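Local atomic coordinates of galactose-binding like protein (Bacteroides thetaiotaomicron, PDB entry 7M1A), a protein that probably binds carbohydrate at the cell surface as a SusE-like protein, this chain being its C-terminal calcium-binding, galactose-binding-like domain. Residues 83-89 against 115-120. Residues are numbered along the deposited sequence.
With EDO (1,2-ethanediol), chain E.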
ATOM      1  N   TYR A  83     -11.662 -11.166  21.209  1.00  9.89           N
ATOM      2  CA  TYR A  83     -12.721 -10.368  21.813  1.00 10.65           C
ATOM      3  C   TYR A  83     -12.136  -9.301  22.747  1.00 10.59           C
ATOM      4  O   TYR A  83     -12.643  -9.062  23.880  1.00 11.82           O
ATOM      5  CB  TYR A  83     -13.692 -11.272  22.600  1.00 11.38           C
ATOM      6  CG  TYR A  83     -14.016 -12.542  21.877  1.00  9.33           C
ATOM      7  CD1 TYR A  83     -14.963 -12.591  20.847  1.00  9.93           C
ATOM      8  CD2 TYR A  83     -13.339 -13.715  22.193  1.00 11.36           C
ATOM      9  CE1 TYR A  83     -15.241 -13.784  20.163  1.00  9.40           C
ATOM     10  CE2 TYR A  83     -13.598 -14.903  21.505  1.00 11.94           C
ATOM     11  CZ  TYR A  83     -14.531 -14.942  20.497  1.00 10.06           C
ATOM     12  OH  TYR A  83     -14.842 -16.082  19.847  1.00 12.37           O
ATOM     13  N   ASN A  84     -11.037  -8.662  22.276  1.00  9.90           N
ATOM     14  CA  ASN A  84     -10.315  -7.743  23.149  1.00 11.25           C
ATOM     15  C   ASN A  84      -9.513  -6.815  22.223  1.00 10.01           C
ATOM     16  O   ASN A  84      -9.482  -6.960  20.994  1.00 10.75           O
ATOM     17  CB  ASN A  84      -9.413  -8.566  24.098  1.00 13.70           C
ATOM     18  CG  ASN A  84      -9.195  -7.883  25.444  1.00 15.06           C
ATOM     19  OD1 ASN A  84      -9.223  -6.652  25.532  1.00 15.54           O
ATOM     20  ND2 ASN A  84      -9.011  -8.683  26.492  1.00 16.64           N
ATOM     21  N   ASP A  85      -8.781  -5.873  22.814  1.00 12.11           N
ATOM     22  CA  ASP A  85      -7.822  -5.051  22.091  1.00 11.30           C
ATOM     23  C   ASP A  85      -8.597  -4.282  20.990  1.00  9.72           C
ATOM     24  O   ASP A  85      -9.751  -3.886  21.210  1.00 10.87           O
ATOM     25  CB  ASP A  85      -6.610  -5.891  21.634  1.00 13.48           C
ATOM     26  CG  ASP A  85      -5.384  -5.023  21.373  1.00 13.66           C
ATOM     27  OD1 ASP A  85      -5.207  -4.487  20.237  1.00 14.06           O
ATOM     28  OD2 ASP A  85      -4.620  -4.831  22.307  1.00 23.49           O
HETATM   29  N   MSE A  86      -7.965  -4.065  19.826  1.00  9.59           N
HETATM   30  CA  MSE A  86      -8.621  -3.319  18.763  1.00  7.66           C
HETATM   31  C   MSE A  86      -9.264  -4.293  17.759  1.00  7.79           C
HETATM   32  O   MSE A  86      -9.565  -3.919  16.607  1.00  8.03           O
HETATM   33  CB  MSE A  86      -7.696  -2.337  18.047  1.00  8.79           C
HETATM   34  CG  MSE A  86      -6.915  -1.428  18.970  1.00 11.22           C
HETATM   35 SE   MSE A  86      -7.994  -0.397  20.235  1.00 14.05          SE
HETATM   36  CE  MSE A  86      -7.111  -0.963  21.884  1.00 14.90           C
ATOM     37  N   SER A  87      -9.472  -5.549  18.148  1.00  8.23           N
ATOM     38  CA  SER A  87     -10.110  -6.510  17.270  1.00  6.77           C
ATOM     39  C   SER A  87     -11.524  -6.045  16.944  1.00  7.52           C
ATOM     40  O   SER A  87     -12.270  -5.514  17.787  1.00  8.55           O
ATOM     41  CB  SER A  87     -10.158  -7.835  17.951  1.00  8.28           C
ATOM     42  OG  SER A  87      -8.828  -8.309  18.205  1.00  8.84           O
ATOM     43  N   PRO A  88     -11.988  -6.241  15.695  1.00  7.73           N
ATOM     44  CA  PRO A  88     -13.308  -5.676  15.318  1.00  6.70           C
ATOM     45  C   PRO A  88     -14.446  -6.437  15.999  1.00  7.47           C
ATOM     46  O   PRO A  88     -14.408  -7.672  16.199  1.00  9.17           O
ATOM     47  CB  PRO A  88     -13.302  -5.869  13.776  1.00  8.68           C
ATOM     48  CG  PRO A  88     -12.408  -7.086  13.567  1.00  6.97           C
ATOM     49  CD  PRO A  88     -11.297  -6.949  14.591  1.00  7.83           C
ATOM     50  N   ARG A  89     -15.487  -5.663  16.364  1.00  8.41           N
ATOM     51  CA  ARG A  89     -16.697  -6.279  16.946  1.00  9.52           C
ATOM     52  C   ARG A  89     -17.892  -6.050  16.021  1.00  8.87           C
ATOM     53  O   ARG A  89     -18.606  -6.998  15.697  1.00 10.70           O
ATOM     54  CB  ARG A  89     -16.966  -5.724  18.353  1.00  9.70           C
ATOM     55  CG  ARG A  89     -18.203  -6.334  18.987  1.00 10.38           C
ATOM     56  CD  ARG A  89     -18.346  -5.880  20.435  1.00 12.44           C
ATOM     57  NE  ARG A  89     -19.491  -6.541  21.071  1.00 14.17           N
ATOM     58  CZ  ARG A  89     -19.873  -6.301  22.323  1.00 16.11           C
ATOM     59  NH1 ARG A  89     -19.227  -5.377  23.028  1.00 17.27           N
ATOM     60  NH2 ARG A  89     -20.831  -7.034  22.879  1.00 17.74           N
HETATM   61  N   MSE A 115     -21.331  -7.254   9.610  1.00  9.76           N
HETATM   62  CA  MSE A 115     -20.671  -8.292  10.402  1.00  9.86           C
HETATM   63  C   MSE A 115     -20.742  -7.933  11.872  1.00  9.24           C
HETATM   64  O   MSE A 115     -20.525  -6.794  12.287  1.00 10.71           O
HETATM   65  CB  MSE A 115     -19.181  -8.463  10.002  1.00  9.93           C
HETATM   66  CG  MSE A 115     -19.013  -8.752   8.536  1.00 10.31           C
HETATM   67 SE   MSE A 115     -19.707 -10.530   7.995  0.79  8.36          SE
HETATM   68  CE  MSE A 115     -18.428 -11.620   9.009  1.00 11.13           C
ATOM     69  N   GLU A 116     -20.954  -8.980  12.675  1.00 10.99           N
ATOM     70  CA  GLU A 116     -20.768  -8.875  14.106  1.00 11.13           C
ATOM     71  C   GLU A 116     -19.931 -10.061  14.588  1.00 10.78           C
ATOM     72  O   GLU A 116     -20.263 -11.206  14.316  1.00 15.59           O
ATOM     73  CB  GLU A 116     -22.096  -8.828  14.882  1.00 13.05           C
ATOM     74  CG  GLU A 116     -21.828  -8.786  16.407  1.00 15.44           C
ATOM     75  CD  GLU A 116     -23.034  -8.705  17.306  1.00 21.09           C
ATOM     76  OE1 GLU A 116     -24.139  -8.654  16.759  1.00 25.02           O
ATOM     77  OE2 GLU A 116     -22.843  -8.667  18.550  1.00 22.55           O
ATOM     78  N   ASN A 117     -18.834  -9.775  15.281  1.00 10.34           N
ATOM     79  CA  ASN A 117     -18.055 -10.829  15.929  1.00 10.10           C
ATOM     80  C   ASN A 117     -18.735 -11.093  17.284  1.00 11.51           C
ATOM     81  O   ASN A 117     -18.704 -10.232  18.200  1.00 12.47           O
ATOM     82  CB  ASN A 117     -16.633 -10.327  16.181  1.00 11.53           C
ATOM     83  CG  ASN A 117     -15.791 -11.317  16.956  1.00  9.81           C
ATOM     84  OD1 ASN A 117     -15.202 -10.974  17.963  1.00 11.60           O
ATOM     85  ND2 ASN A 117     -15.739 -12.551  16.477  1.00 10.45           N
ATOM     86  N   VAL A 118     -19.428 -12.231  17.426  1.00 12.86           N
ATOM     87  CA  VAL A 118     -20.163 -12.599  18.649  1.00 12.74           C
ATOM     88  C   VAL A 118     -19.278 -13.488  19.491  1.00 15.96           C
ATOM     89  O   VAL A 118     -18.632 -14.436  18.988  1.00 15.73           O
ATOM     90  CB  VAL A 118     -21.466 -13.319  18.281  1.00 17.09           C
ATOM     91  CG1 VAL A 118     -22.157 -13.838  19.538  1.00 18.24           C
ATOM     92  CG2 VAL A 118     -22.403 -12.466  17.448  1.00 19.18           C
ATOM     93  N   LYS A 119     -19.203 -13.097  20.772  1.00 15.71           N
ATOM     94  CA  LYS A 119     -18.473 -13.902  21.740  1.00 12.91           C
ATOM     95  C   LYS A 119     -19.402 -14.990  22.299  1.00 15.92           C
ATOM     96  O   LYS A 119     -20.361 -14.670  23.012  1.00 14.71           O
ATOM     97  CB  LYS A 119     -17.989 -12.984  22.869  1.00 13.15           C
ATOM     98  CG  LYS A 119     -17.068 -13.653  23.876  1.00 13.94           C
ATOM     99  CD  LYS A 119     -16.539 -12.702  24.962  1.00 15.88           C
ATOM    100  CE  LYS A 119     -15.331 -13.201  25.720  1.00 14.84           C
ATOM    101  NZ  LYS A 119     -14.831 -12.235  26.742  1.00 13.66           N
ATOM    102  N   PRO A 120     -19.184 -16.274  21.964  1.00 15.29           N
ATOM    103  CA  PRO A 120     -20.121 -17.349  22.338  1.00 15.62           C
ATOM    104  C   PRO A 120     -20.530 -17.337  23.813  1.00 14.73           C
ATOM    105  O   PRO A 120     -21.716 -17.422  24.129  1.00 19.74           O
ATOM    106  CB  PRO A 120     -19.319 -18.633  21.999  1.00 16.56           C
ATOM    107  CG  PRO A 120     -18.491 -18.182  20.755  1.00 17.11           C
ATOM    108  CD  PRO A 120     -18.035 -16.813  21.193  1.00 13.55           C
TER
HETATM  109  C1  EDO E 403      -3.085  -2.050  21.024  1.00 22.77           C
HETATM  110  O1  EDO E 403      -3.255  -3.061  20.063  1.00 23.38           O
HETATM  111  C2  EDO E 403      -2.518  -2.606  22.312  1.00 27.45           C
HETATM  112  O2  EDO E 403      -1.549  -3.461  21.842  1.00 35.02           O
HETATM  113  O   HOH W   1     -12.472 -11.278  18.439  1.00 10.54           O
HETATM  114  O   HOH W   2     -14.571 -15.231  17.190  1.00 12.84           O
HETATM  115  O   HOH W   3     -14.841  -9.664  25.597  1.00 15.60           O
HETATM  116  O   HOH W   4     -12.098 -11.069  26.026  1.00 15.95           O
HETATM  117  O   HOH W   5     -20.551  -8.987  19.818  1.00 14.62           O
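At Met115 strand 110-116 is still paired in its sheet, through backbone hydrogen bonding to Tyr91. Glu116 brings its CA to 3.3 Å from Arg89 O, a CA-H...O contact. Its OE2 accepts a hydrogen bond from water 5, which also donates to Asn117 O and accepts from Arg89 NE. Asn117 N then donates to Arg89 O at 2.8 Å, the one direct hydrogen bond between the segments. The CA-to-CB bond of Asn117 points toward 83-89. Its OD1 reaches Tyr83 N through water 1 and its ND2 reaches Tyr83 OH through water 2; Trp162 and Asp140 bind the same amide directly. The CA-to-CB bond of Val118 points away, but its O lies 3.6 Å from Tyr83 CE1. Lys119 lays its aliphatic chain over one face of the Tyr83 ring, a CH-pi contact with CG 3.9 Å from the centroid. Its NZ binds Ile127 O and Ser123 O, and waters 3 and 4 link it to Tyr83 O. Pro120 CD packs 3.5 Å from Tyr83 OH, which bonds to Asp132 of helix 130-138. The arrangement is an antiparallel strand pair giving way to water-bridged loops, at one edge of the beta-sandwich typical of galactose-binding-like domains.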